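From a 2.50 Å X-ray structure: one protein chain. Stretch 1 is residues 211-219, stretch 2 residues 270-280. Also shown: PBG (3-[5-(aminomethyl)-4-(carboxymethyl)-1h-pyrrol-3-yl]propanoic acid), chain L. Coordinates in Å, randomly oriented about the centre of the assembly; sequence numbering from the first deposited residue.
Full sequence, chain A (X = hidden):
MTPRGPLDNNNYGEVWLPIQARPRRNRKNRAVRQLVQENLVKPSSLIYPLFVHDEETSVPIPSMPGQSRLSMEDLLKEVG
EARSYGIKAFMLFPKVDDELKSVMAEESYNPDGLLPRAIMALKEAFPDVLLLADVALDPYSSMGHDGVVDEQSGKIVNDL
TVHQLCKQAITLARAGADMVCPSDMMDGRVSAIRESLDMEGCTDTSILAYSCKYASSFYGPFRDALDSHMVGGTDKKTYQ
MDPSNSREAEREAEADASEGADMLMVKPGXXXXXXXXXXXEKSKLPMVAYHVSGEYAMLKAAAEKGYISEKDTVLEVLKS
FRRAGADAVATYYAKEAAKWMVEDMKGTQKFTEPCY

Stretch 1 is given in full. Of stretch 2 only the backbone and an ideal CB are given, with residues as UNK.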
ATOM      1  N   SER A 211      21.303  11.898   8.109  1.00 15.52           N
ATOM      2  CA  SER A 211      20.099  12.501   7.503  1.00 15.87           C
ATOM      3  C   SER A 211      19.171  13.064   8.521  1.00 15.65           C
ATOM      4  O   SER A 211      18.701  14.174   8.353  1.00 16.71           O
ATOM      5  CB  SER A 211      19.275  11.490   6.721  1.00 15.93           C
ATOM      6  OG  SER A 211      20.075  10.870   5.781  1.00 17.67           O
ATOM      7  N   CYS A 212      18.879  12.268   9.543  1.00 14.72           N
ATOM      8  CA  CYS A 212      17.918  12.634  10.562  1.00 14.79           C
ATOM      9  C   CYS A 212      18.638  12.785  11.902  1.00 13.67           C
ATOM     10  O   CYS A 212      18.680  11.876  12.709  1.00 13.25           O
ATOM     11  CB  CYS A 212      16.815  11.571  10.625  1.00 15.12           C
ATOM     12  SG  CYS A 212      16.248  11.049   8.974  1.00 17.48           S
ATOM     13  N   LYS A 213      19.260  13.940  12.084  1.00 13.12           N
ATOM     14  CA  LYS A 213      20.016  14.264  13.281  1.00 12.32           C
ATOM     15  C   LYS A 213      19.254  15.362  13.997  1.00 11.74           C
ATOM     16  O   LYS A 213      19.024  16.420  13.425  1.00 11.08           O
ATOM     17  CB  LYS A 213      21.407  14.757  12.937  1.00 12.31           C
ATOM     18  CG  LYS A 213      22.124  15.289  14.141  1.00 12.59           C
ATOM     19  CD  LYS A 213      23.578  15.543  13.839  1.00 14.27           C
ATOM     20  CE  LYS A 213      24.309  15.926  15.084  1.00 13.80           C
ATOM     21  NZ  LYS A 213      25.721  16.032  14.821  1.00 14.74           N
ATOM     22  N   TYR A 214      18.866  15.105  15.241  1.00 12.83           N
ATOM     23  CA  TYR A 214      17.950  15.991  15.934  1.00 12.65           C
ATOM     24  C   TYR A 214      18.664  17.004  16.834  1.00 12.45           C
ATOM     25  O   TYR A 214      19.757  16.762  17.307  1.00 11.88           O
ATOM     26  CB  TYR A 214      16.921  15.157  16.696  1.00 12.46           C
ATOM     27  CG  TYR A 214      15.915  14.509  15.760  1.00 11.32           C
ATOM     28  CD1 TYR A 214      16.199  13.332  15.091  1.00 11.23           C
ATOM     29  CD2 TYR A 214      14.696  15.116  15.507  1.00 11.51           C
ATOM     30  CE1 TYR A 214      15.266  12.753  14.202  1.00 10.68           C
ATOM     31  CE2 TYR A 214      13.768  14.554  14.649  1.00 11.00           C
ATOM     32  CZ  TYR A 214      14.062  13.377  13.994  1.00 10.50           C
ATOM     33  OH  TYR A 214      13.128  12.853  13.150  1.00 10.21           O
ATOM     34  N   ALA A 215      18.049  18.165  17.017  1.00 12.87           N
ATOM     35  CA  ALA A 215      18.572  19.209  17.912  1.00 12.88           C
ATOM     36  C   ALA A 215      18.440  18.757  19.339  1.00 12.73           C
ATOM     37  O   ALA A 215      17.642  19.267  20.083  1.00 13.89           O
ATOM     38  CB  ALA A 215      17.821  20.546  17.689  1.00 12.28           C
ATOM     39  N   SER A 216      19.235  17.779  19.713  1.00 13.20           N
ATOM     40  CA  SER A 216      19.049  17.061  20.971  1.00 13.26           C
ATOM     41  C   SER A 216      19.801  17.667  22.157  1.00 13.92           C
ATOM     42  O   SER A 216      20.774  18.449  22.011  1.00 13.39           O
ATOM     43  CB  SER A 216      19.511  15.594  20.800  1.00 13.22           C
ATOM     44  OG  SER A 216      19.210  14.805  21.949  1.00 12.63           O
ATOM     45  N   SER A 217      19.341  17.258  23.340  1.00 14.24           N
ATOM     46  CA  SER A 217      19.984  17.606  24.588  1.00 14.80           C
ATOM     47  C   SER A 217      20.836  16.433  25.152  1.00 14.39           C
ATOM     48  O   SER A 217      21.423  16.549  26.220  1.00 15.18           O
ATOM     49  CB  SER A 217      18.925  18.071  25.590  1.00 14.94           C
ATOM     50  OG  SER A 217      18.276  16.956  26.199  1.00 18.50           O
ATOM     51  N   PHE A 218      20.912  15.326  24.426  1.00 13.71           N
ATOM     52  CA  PHE A 218      21.726  14.190  24.830  1.00 13.66           C
ATOM     53  C   PHE A 218      23.169  14.203  24.316  1.00 13.27           C
ATOM     54  O   PHE A 218      23.865  13.191  24.472  1.00 12.83           O
ATOM     55  CB  PHE A 218      21.087  12.877  24.357  1.00 13.93           C
ATOM     56  CG  PHE A 218      19.849  12.522  25.090  1.00 14.93           C
ATOM     57  CD1 PHE A 218      19.924  11.925  26.330  1.00 17.02           C
ATOM     58  CD2 PHE A 218      18.604  12.781  24.540  1.00 15.03           C
ATOM     59  CE1 PHE A 218      18.778  11.593  27.015  1.00 18.03           C
ATOM     60  CE2 PHE A 218      17.478  12.473  25.208  1.00 15.96           C
ATOM     61  CZ  PHE A 218      17.547  11.877  26.456  1.00 17.69           C
ATOM     62  N   TYR A 219      23.607  15.297  23.693  1.00 12.77           N
ATOM     63  CA  TYR A 219      24.970  15.411  23.169  1.00 13.08           C
ATOM     64  C   TYR A 219      25.953  16.045  24.142  1.00 13.75           C
ATOM     65  O   TYR A 219      27.106  16.326  23.791  1.00 14.09           O
ATOM     66  CB  TYR A 219      25.002  16.289  21.909  1.00 13.48           C
ATOM     67  CG  TYR A 219      24.112  15.885  20.764  1.00 11.47           C
ATOM     68  CD1 TYR A 219      24.037  14.591  20.347  1.00 10.05           C
ATOM     69  CD2 TYR A 219      23.405  16.836  20.067  1.00 11.91           C
ATOM     70  CE1 TYR A 219      23.249  14.228  19.292  1.00 11.46           C
ATOM     71  CE2 TYR A 219      22.621  16.501  18.992  1.00 11.89           C
ATOM     72  CZ  TYR A 219      22.526  15.192  18.610  1.00 11.08           C
ATOM     73  OH  TYR A 219      21.734  14.862  17.553  1.00  8.30           O
ATOM     74  N   UNK A 270      18.161   5.513  20.978  1.00  9.86           N
ATOM     75  CA  UNK A 270      16.967   4.920  21.554  1.00 10.27           C
ATOM     76  C   UNK A 270      15.757   5.846  21.482  1.00 10.05           C
ATOM     77  O   UNK A 270      14.670   5.414  21.117  1.00 10.62           O
ATOM     78  CB  UNK A 270      17.234   4.532  23.010  1.00 10.27           C
ATOM     79  N   UNK A 271      15.929   7.122  21.816  1.00  9.44           N
ATOM     80  CA  UNK A 271      14.744   7.956  21.685  1.00  9.39           C
ATOM     81  C   UNK A 271      14.309   8.260  20.259  1.00  8.54           C
ATOM     82  O   UNK A 271      13.406   9.045  20.097  1.00  8.59           O
ATOM     83  CB  UNK A 271      14.987   9.279  22.414  1.00  9.39           C
ATOM     84  N   UNK A 272      14.933   7.685  19.240  1.00  8.44           N
ATOM     85  CA  UNK A 272      14.519   7.954  17.847  1.00  8.39           C
ATOM     86  C   UNK A 272      14.265   6.676  17.032  1.00  8.40           C
ATOM     87  O   UNK A 272      14.280   6.683  15.794  1.00  8.36           O
ATOM     88  CB  UNK A 272      15.590   8.791  17.146  1.00  8.39           C
ATOM     89  N   UNK A 273      13.990   5.572  17.740  1.00  8.93           N
ATOM     90  CA  UNK A 273      13.815   4.272  17.087  1.00  9.01           C
ATOM     91  C   UNK A 273      12.639   4.322  16.135  1.00  9.04           C
ATOM     92  O   UNK A 273      12.640   3.650  15.130  1.00  9.95           O
ATOM     93  CB  UNK A 273      13.612   3.162  18.121  1.00  9.01           C
ATOM     94  N   UNK A 274      11.656   5.161  16.419  1.00  9.31           N
ATOM     95  CA  UNK A 274      10.537   5.355  15.472  1.00  9.40           C
ATOM     96  C   UNK A 274      10.993   5.941  14.141  1.00  9.19           C
ATOM     97  O   UNK A 274      10.480   5.553  13.089  1.00 10.71           O
ATOM     98  CB  UNK A 274       9.478   6.271  16.089  1.00  9.40           C
ATOM     99  N   UNK A 275      11.907   6.888  14.182  1.00  8.53           N
ATOM    100  CA  UNK A 275      12.391   7.494  12.965  1.00  8.85           C
ATOM    101  C   UNK A 275      13.274   6.496  12.225  1.00  9.12           C
ATOM    102  O   UNK A 275      13.204   6.370  11.009  1.00  9.44           O
ATOM    103  CB  UNK A 275      13.152   8.787  13.265  1.00  8.85           C
ATOM    104  N   UNK A 276      14.094   5.783  12.989  1.00  9.27           N
ATOM    105  CA  UNK A 276      14.937   4.729  12.461  1.00  9.14           C
ATOM    106  C   UNK A 276      14.097   3.719  11.704  1.00  9.66           C
ATOM    107  O   UNK A 276      14.413   3.410  10.564  1.00 10.71           O
ATOM    108  CB  UNK A 276      15.718   4.045  13.585  1.00  9.14           C
ATOM    109  N   UNK A 277      13.028   3.210  12.320  1.00 10.12           N
ATOM    110  CA  UNK A 277      12.184   2.191  11.671  1.00 10.10           C
ATOM    111  C   UNK A 277      11.507   2.743  10.441  1.00 10.20           C
ATOM    112  O   UNK A 277      11.372   2.049   9.445  1.00  9.54           O
ATOM    113  CB  UNK A 277      11.128   1.661  12.644  1.00 10.10           C
ATOM    114  N   UNK A 278      11.076   3.992  10.499  1.00 11.10           N
ATOM    115  CA  UNK A 278      10.311   4.536   9.378  1.00 11.90           C
ATOM    116  C   UNK A 278      11.217   4.696   8.165  1.00 11.54           C
ATOM    117  O   UNK A 278      10.847   4.294   7.070  1.00 10.75           O
ATOM    118  CB  UNK A 278       9.674   5.876   9.751  1.00 11.90           C
ATOM    119  N   UNK A 279      12.423   5.224   8.384  1.00 12.05           N
ATOM    120  CA  UNK A 279      13.385   5.404   7.308  1.00 12.82           C
ATOM    121  C   UNK A 279      13.866   4.063   6.794  1.00 13.94           C
ATOM    122  O   UNK A 279      14.067   3.893   5.613  1.00 14.52           O
ATOM    123  CB  UNK A 279      14.571   6.248   7.779  1.00 12.82           C
ATOM    124  N   UNK A 280      14.017   3.089   7.674  1.00 15.78           N
ATOM    125  CA  UNK A 280      14.321   1.716   7.233  1.00 17.07           C
ATOM    126  C   UNK A 280      13.299   1.155   6.267  1.00 17.81           C
ATOM    127  O   UNK A 280      13.646   0.452   5.351  1.00 18.04           O
ATOM    128  CB  UNK A 280      14.419   0.788   8.445  1.00 17.07           C
TER
HETATM  129  CHA PBG L 360      29.388  17.252  15.735  1.00 19.71           C
HETATM  130  C1A PBG L 360      29.014  16.003  16.463  1.00 19.58           C
HETATM  131  C2A PBG L 360      28.267  15.920  17.634  1.00 19.49           C
HETATM  132  C3A PBG L 360      28.173  14.573  17.931  1.00 16.46           C
HETATM  133  C4A PBG L 360      28.780  13.881  16.899  1.00 18.81           C
HETATM  134  NA  PBG L 360      29.306  14.764  16.039  1.00 19.44           N
HETATM  135  C5A PBG L 360      27.800  17.038  18.536  1.00 21.31           C
HETATM  136  C6A PBG L 360      26.747  17.917  18.013  1.00 19.95           C
HETATM  137  O1A PBG L 360      26.576  17.918  16.765  1.00 22.89           O
HETATM  138  O2A PBG L 360      26.128  18.683  18.787  1.00 16.92           O
HETATM  139  C7A PBG L 360      27.534  14.005  19.139  1.00 14.72           C
HETATM  140  C8A PBG L 360      27.796  12.574  19.426  1.00 12.13           C
HETATM  141  C9A PBG L 360      27.436  12.058  20.757  1.00  9.48           C
HETATM  142  O3A PBG L 360      28.008  11.042  21.141  1.00 14.05           O
HETATM  143  O4A PBG L 360      26.825  12.722  21.608  1.00  9.26           O
HETATM  144  N1  PBG L 360      28.843  17.462  14.433  1.00 18.89           N

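Position 270 opens a short 3-10 segment. Its ideal CB has nothing of stretch 1 within 5.5 Å, so the visible atoms set no preference. The residue is Leu-270, out of reach of stretch 1.

Position 271 points its CB toward stretch 1, 4.9 Å from Phe-218 CE2. Phi is -71°, which a proline ring tolerates. A proline or a modest apolar side chain would suit the aromatic ring nearby. The residue is Pro-271. Its CG lies 4.2 Å from Phe-218 CE2, an apolar contact.

Position 272 sits just before the helix, with phi/psi of -128/22. Its CB points toward stretch 1 and lies 4.9 Å from Tyr-214 CE1. The Tyr-214 ring offers a flat surface here. A long apolar chain could lie on it, and an aromatic ring could stack. The residue is Tyr-272. The two rings form an offset stack, with centroids 4.5 Å apart and planes at 21°. Tyr-272 CE1 lies over one face of the Tyr-214 ring, 3.4 Å from Tyr-214 CG.

Positions 273 and 274 begin the helix and have no atom of stretch 1 near their ideal CB. Many helix-compatible side chains would fit. The first is Leu-273, out of reach. The second is Asp-274, whose CA-to-CB bond points sideways; its carboxylate is hydrogen-bonded elsewhere.

Position 275 points toward stretch 1. Its ideal CB is 4.1 Å from Tyr-214 OH and 5.3 Å from Cys-212 CB. A compact apolar side chain such as alanine, valine or isoleucine is plausible; a small polar one could approach the hydroxyl. The residue is Val-275. Val-275 CG1 lies 4.0 Å from Cys-212 CB and 3.7 Å from Tyr-214 OH; Val-275 CG2 is closer to that oxygen, at 3.3 Å. No hydrogen bond forms.

Positions 276, 277 and 278 have no atom of stretch 1 near their ideal CB, and the visible atoms do not choose among helical residues. They are Leu-276, pointing sideways, and Ala-277 and Lys-278, both out of reach.

Position 279 comes one helical turn after 275 and again points toward stretch 1. Its ideal CB is 5.2 Å from Cys-212 SG. This gap favours a medium apolar chain: leucine, isoleucine or methionine. The residue is Ile-279, whose CG1 packs 4.1 Å from Cys-212 SG.

Position 280 has nothing of stretch 1 near its ideal CB, so the visible atoms set no preference. The residue is Arg-280, hydrogen-bonded elsewhere.

Stretch 2 270-280: LPYLDVLAKIR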
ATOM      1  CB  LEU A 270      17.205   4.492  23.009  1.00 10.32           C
ATOM      2  CG  LEU A 270      18.044   3.244  23.191  1.00 11.57           C
ATOM      3  CD1 LEU A 270      18.097   2.895  24.673  1.00 11.64           C
ATOM      4  CD2 LEU A 270      17.495   2.085  22.365  1.00 10.89           C
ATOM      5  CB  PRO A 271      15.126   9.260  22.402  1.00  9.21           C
ATOM      6  CG  PRO A 271      16.409   8.996  23.096  1.00  9.69           C
ATOM      7  CD  PRO A 271      17.064   7.852  22.390  1.00  9.99           C
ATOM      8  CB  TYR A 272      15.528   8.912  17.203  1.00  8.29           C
ATOM      9  CG  TYR A 272      15.485  10.260  17.888  1.00  8.74           C
ATOM     10  CD1 TYR A 272      14.579  11.232  17.491  1.00  9.01           C
ATOM     11  CD2 TYR A 272      16.293  10.532  19.000  1.00 10.48           C
ATOM     12  CE1 TYR A 272      14.505  12.471  18.137  1.00  9.11           C
ATOM     13  CE2 TYR A 272      16.219  11.772  19.676  1.00  9.33           C
ATOM     14  CZ  TYR A 272      15.309  12.730  19.241  1.00  9.41           C
ATOM     15  OH  TYR A 272      15.198  13.935  19.897  1.00  8.55           O
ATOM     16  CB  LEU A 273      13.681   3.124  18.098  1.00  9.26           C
ATOM     17  CG  LEU A 273      14.870   2.776  19.058  1.00  9.28           C
ATOM     18  CD1 LEU A 273      14.550   1.575  19.961  1.00  8.88           C
ATOM     19  CD2 LEU A 273      16.177   2.569  18.289  1.00  8.55           C
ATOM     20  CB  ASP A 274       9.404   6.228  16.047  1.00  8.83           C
ATOM     21  CG  ASP A 274       9.870   7.593  16.417  1.00  8.77           C
ATOM     22  OD1 ASP A 274      10.899   7.650  17.127  1.00 10.53           O
ATOM     23  OD2 ASP A 274       9.239   8.607  16.025  1.00  8.81           O
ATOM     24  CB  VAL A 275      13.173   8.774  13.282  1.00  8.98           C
ATOM     25  CG1 VAL A 275      13.762   9.406  11.992  1.00  8.45           C
ATOM     26  CG2 VAL A 275      12.264   9.732  14.006  1.00  8.51           C
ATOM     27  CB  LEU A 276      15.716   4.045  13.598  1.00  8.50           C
ATOM     28  CG  LEU A 276      16.676   2.926  13.246  1.00  8.46           C
ATOM     29  CD1 LEU A 276      17.828   3.407  12.376  1.00  8.74           C
ATOM     30  CD2 LEU A 276      17.226   2.295  14.525  1.00  9.55           C
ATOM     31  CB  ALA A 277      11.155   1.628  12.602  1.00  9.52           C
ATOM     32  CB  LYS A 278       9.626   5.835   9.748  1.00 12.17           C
ATOM     33  CG  LYS A 278       8.839   6.470   8.603  1.00 16.63           C
ATOM     34  CD  LYS A 278       7.866   5.489   7.865  1.00 21.46           C
ATOM     35  CE  LYS A 278       6.398   5.649   8.299  1.00 24.59           C
ATOM     36  NZ  LYS A 278       5.625   4.353   8.095  1.00 28.17           N
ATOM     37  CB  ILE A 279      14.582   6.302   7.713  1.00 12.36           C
ATOM     38  CG1 ILE A 279      14.071   7.687   8.140  1.00 13.32           C
ATOM     39  CG2 ILE A 279      15.563   6.443   6.544  1.00 10.01           C
ATOM     40  CD1 ILE A 279      13.018   8.337   7.181  1.00  9.23           C
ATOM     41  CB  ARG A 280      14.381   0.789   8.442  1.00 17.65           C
ATOM     42  CG  ARG A 280      14.675  -0.671   8.106  1.00 20.06           C
ATOM     43  CD  ARG A 280      15.797  -0.778   7.108  1.00 23.68           C
ATOM     44  NE  ARG A 280      16.705  -1.846   7.450  1.00 27.95           N
ATOM     45  CZ  ARG A 280      16.692  -3.067   6.912  1.00 33.49           C
ATOM     46  NH1 ARG A 280      15.813  -3.410   5.950  1.00 31.89           N
ATOM     47  NH2 ARG A 280      17.616  -3.942   7.330  1.00 36.24           N
TER
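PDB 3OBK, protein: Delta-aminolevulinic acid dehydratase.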